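Local coordinates for protein endoglucanase (Clostridium thermocellum, PDB 2E4T) that probably hydrolyses internal beta-1,4-glucosidic linkages of cellulose and xyloglucan, through the family 44 glycoside hydrolase part of a larger, multidomain enzyme, at residues A[264-269]-A[349-354]. Residues are numbered along the deposited sequence; the frame is centred on the assembly and turned at random. Where two conformers were deposited one is given.
Sequences KMKKAS and YYPGTK
Lys266 lays the start of its side chain over one face of the Tyr350 ring. Its CB makes a CH-pi contact 3.8 Å from the ring centroid, 16° off the normal, and its CA lies 3.6 Å from CE1 of Tyr350. With CG of Tyr350 anti to its own backbone N (chi1 -162°), the two side chains cross obliquely and the hydroxyl comes beside Ser269. Lysine suits this boundary: its CB packs on the aromatic face, its CG and CD pass near Tyr350 CD2, and CD lies 3.3 Å from Tyr349 O, while NZ turns away to a salt bridge with Asp270. Thr353 OG1 lies above the ring's opposite face, displaced toward the rim.

Polar atoms gather at both ends of the tyrosine. Ser269 OG stands 3.1 Å from Tyr350 OH; this buried serine donates to Met265 O (2.8 Å) and accepts from Leu276 N. Met265 O also accepts the helical Ser269 N, the two donors coming from opposite faces of its carbonyl plane. At the backbone end, Thr353 OG1 donates to Tyr350 O at 2.7 Å, reinforcing the type II turn from Tyr350 to Thr353. Pro351's ring restricts phi to the negative value of the first central position; Gly352 takes the positive phi (92°) of the second, where a CB would jam against the preceding carbonyl O.

Arg275 binds Pro351 O and Thr353 OG1, tying this turn to the loop after helix 257-272. In the TIM-like barrel, the contact joins that helix to the connection between helix 338-349 and strand 354-360, while Met265 packs on helix 204-221.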
loop_
_atom_site.group_PDB
_atom_site.type_symbol
_atom_site.label_atom_id
_atom_site.label_comp_id
_atom_site.label_asym_id
_atom_site.label_seq_id
_atom_site.Cartn_x
_atom_site.Cartn_y
_atom_site.Cartn_z
ATOM N N LYS A 264 -5.161 14.783 16.521
ATOM C CA LYS A 264 -4.357 14.513 17.713
ATOM C C LYS A 264 -2.870 14.366 17.378
ATOM O O LYS A 264 -1.987 14.790 18.175
ATOM C CB LYS A 264 -4.895 13.321 18.494
ATOM C CG LYS A 264 -6.299 13.501 19.041
ATOM C CD LYS A 264 -6.515 14.774 19.873
ATOM C CE LYS A 264 -7.946 14.847 20.407
ATOM N NZ LYS A 264 -8.209 16.186 21.067
ATOM N N MET A 265 -2.554 13.750 16.228
ATOM C CA MET A 265 -1.124 13.681 15.859
ATOM C C MET A 265 -0.586 15.086 15.509
ATOM O O MET A 265 0.561 15.377 15.822
ATOM C CB MET A 265 -0.916 12.709 14.689
ATOM C CG MET A 265 -1.209 11.237 15.087
ATOM S SD MET A 265 -0.278 10.609 16.488
ATOM C CE MET A 265 1.385 10.545 15.784
ATOM N N LYS A 266 -1.408 15.940 14.896
ATOM C CA LYS A 266 -0.973 17.317 14.629
ATOM C C LYS A 266 -0.756 18.052 15.966
ATOM O O LYS A 266 0.237 18.755 16.127
ATOM C CB LYS A 266 -1.994 18.058 13.776
ATOM C CG LYS A 266 -1.514 19.500 13.518
ATOM C CD LYS A 266 -2.138 20.213 12.397
ATOM C CE LYS A 266 -1.317 21.483 12.069
ATOM N NZ LYS A 266 -1.444 22.452 13.173
ATOM N N LYS A 267 -1.693 17.902 16.912
ATOM C CA LYS A 267 -1.572 18.584 18.196
ATOM C C LYS A 267 -0.269 18.152 18.880
ATOM O O LYS A 267 0.469 18.977 19.438
ATOM C CB LYS A 267 -2.800 18.258 19.069
ATOM C CG LYS A 267 -2.796 18.738 20.508
ATOM C CD LYS A 267 -4.070 18.367 21.287
ATOM C CE LYS A 267 -4.120 19.066 22.625
ATOM N NZ LYS A 267 -3.264 18.321 23.599
ATOM N N ALA A 268 -0.015 16.823 18.909
ATOM C CA ALA A 268 1.181 16.336 19.545
ATOM C C ALA A 268 2.413 16.867 18.846
ATOM O O ALA A 268 3.440 17.190 19.502
ATOM C CB ALA A 268 1.213 14.810 19.561
ATOM N N SER A 269 2.415 16.914 17.502
ATOM C CA SER A 269 3.548 17.440 16.748
ATOM C C SER A 269 3.751 18.939 17.059
ATOM O O SER A 269 4.902 19.376 17.194
ATOM C CB SER A 269 3.262 17.264 15.256
ATOM O OG SER A 269 3.172 15.847 14.954
ATOM N N TYR A 349 -7.229 18.587 8.853
ATOM C CA TYR A 349 -6.724 18.290 10.184
ATOM C C TYR A 349 -5.206 18.142 10.293
ATOM O O TYR A 349 -4.659 18.341 11.393
ATOM C CB TYR A 349 -7.410 17.076 10.767
ATOM C CG TYR A 349 -8.853 17.351 11.114
ATOM C CD1 TYR A 349 -9.908 16.918 10.316
ATOM C CD2 TYR A 349 -9.178 18.075 12.299
ATOM C CE1 TYR A 349 -11.228 17.220 10.645
ATOM C CE2 TYR A 349 -10.498 18.373 12.619
ATOM C CZ TYR A 349 -11.521 17.902 11.806
ATOM O OH TYR A 349 -12.797 18.204 12.165
ATOM N N TYR A 350 -4.491 17.779 9.219
ATOM C CA TYR A 350 -3.037 17.747 9.327
ATOM C C TYR A 350 -2.421 17.939 7.945
ATOM O O TYR A 350 -1.885 16.988 7.304
ATOM C CB TYR A 350 -2.516 16.474 10.002
ATOM C CG TYR A 350 -1.091 16.562 10.515
ATOM C CD1 TYR A 350 -0.593 15.584 11.366
ATOM C CD2 TYR A 350 -0.270 17.625 10.178
ATOM C CE1 TYR A 350 0.690 15.650 11.858
ATOM C CE2 TYR A 350 1.015 17.729 10.704
ATOM C CZ TYR A 350 1.515 16.741 11.530
ATOM O OH TYR A 350 2.794 16.799 12.039
ATOM N N PRO A 351 -2.498 19.165 7.410
ATOM C CA PRO A 351 -2.007 19.422 6.056
ATOM C C PRO A 351 -0.573 18.964 5.891
ATOM O O PRO A 351 0.258 19.091 6.800
ATOM C CB PRO A 351 -2.126 20.959 5.890
ATOM C CG PRO A 351 -3.090 21.381 6.877
ATOM C CD PRO A 351 -3.105 20.359 8.018
ATOM N N GLY A 352 -0.263 18.434 4.696
ATOM C CA GLY A 352 1.096 18.021 4.431
ATOM C C GLY A 352 1.366 16.540 4.756
ATOM O O GLY A 352 2.411 16.006 4.396
ATOM N N THR A 353 0.436 15.897 5.464
ATOM C CA THR A 353 0.535 14.462 5.707
ATOM C C THR A 353 0.311 13.718 4.386
ATOM O O THR A 353 -0.559 14.100 3.596
ATOM C CB THR A 353 -0.496 14.059 6.772
ATOM O OG1 THR A 353 -0.285 14.868 7.939
ATOM C CG2 THR A 353 -0.401 12.599 7.163
ATOM N N LYS A 354 1.114 12.673 4.170
ATOM C CA LYS A 354 0.999 11.875 2.974
ATOM C C LYS A 354 -0.033 10.736 3.203
ATOM O O LYS A 354 -0.497 10.547 4.346
ATOM C CB LYS A 354 2.386 11.274 2.623
ATOM C CG LYS A 354 3.427 12.337 2.337
ATOM C CD LYS A 354 4.874 11.840 2.360
ATOM C CE LYS A 354 5.883 12.896 2.091
ATOM N NZ LYS A 354 7.206 12.432 1.731
#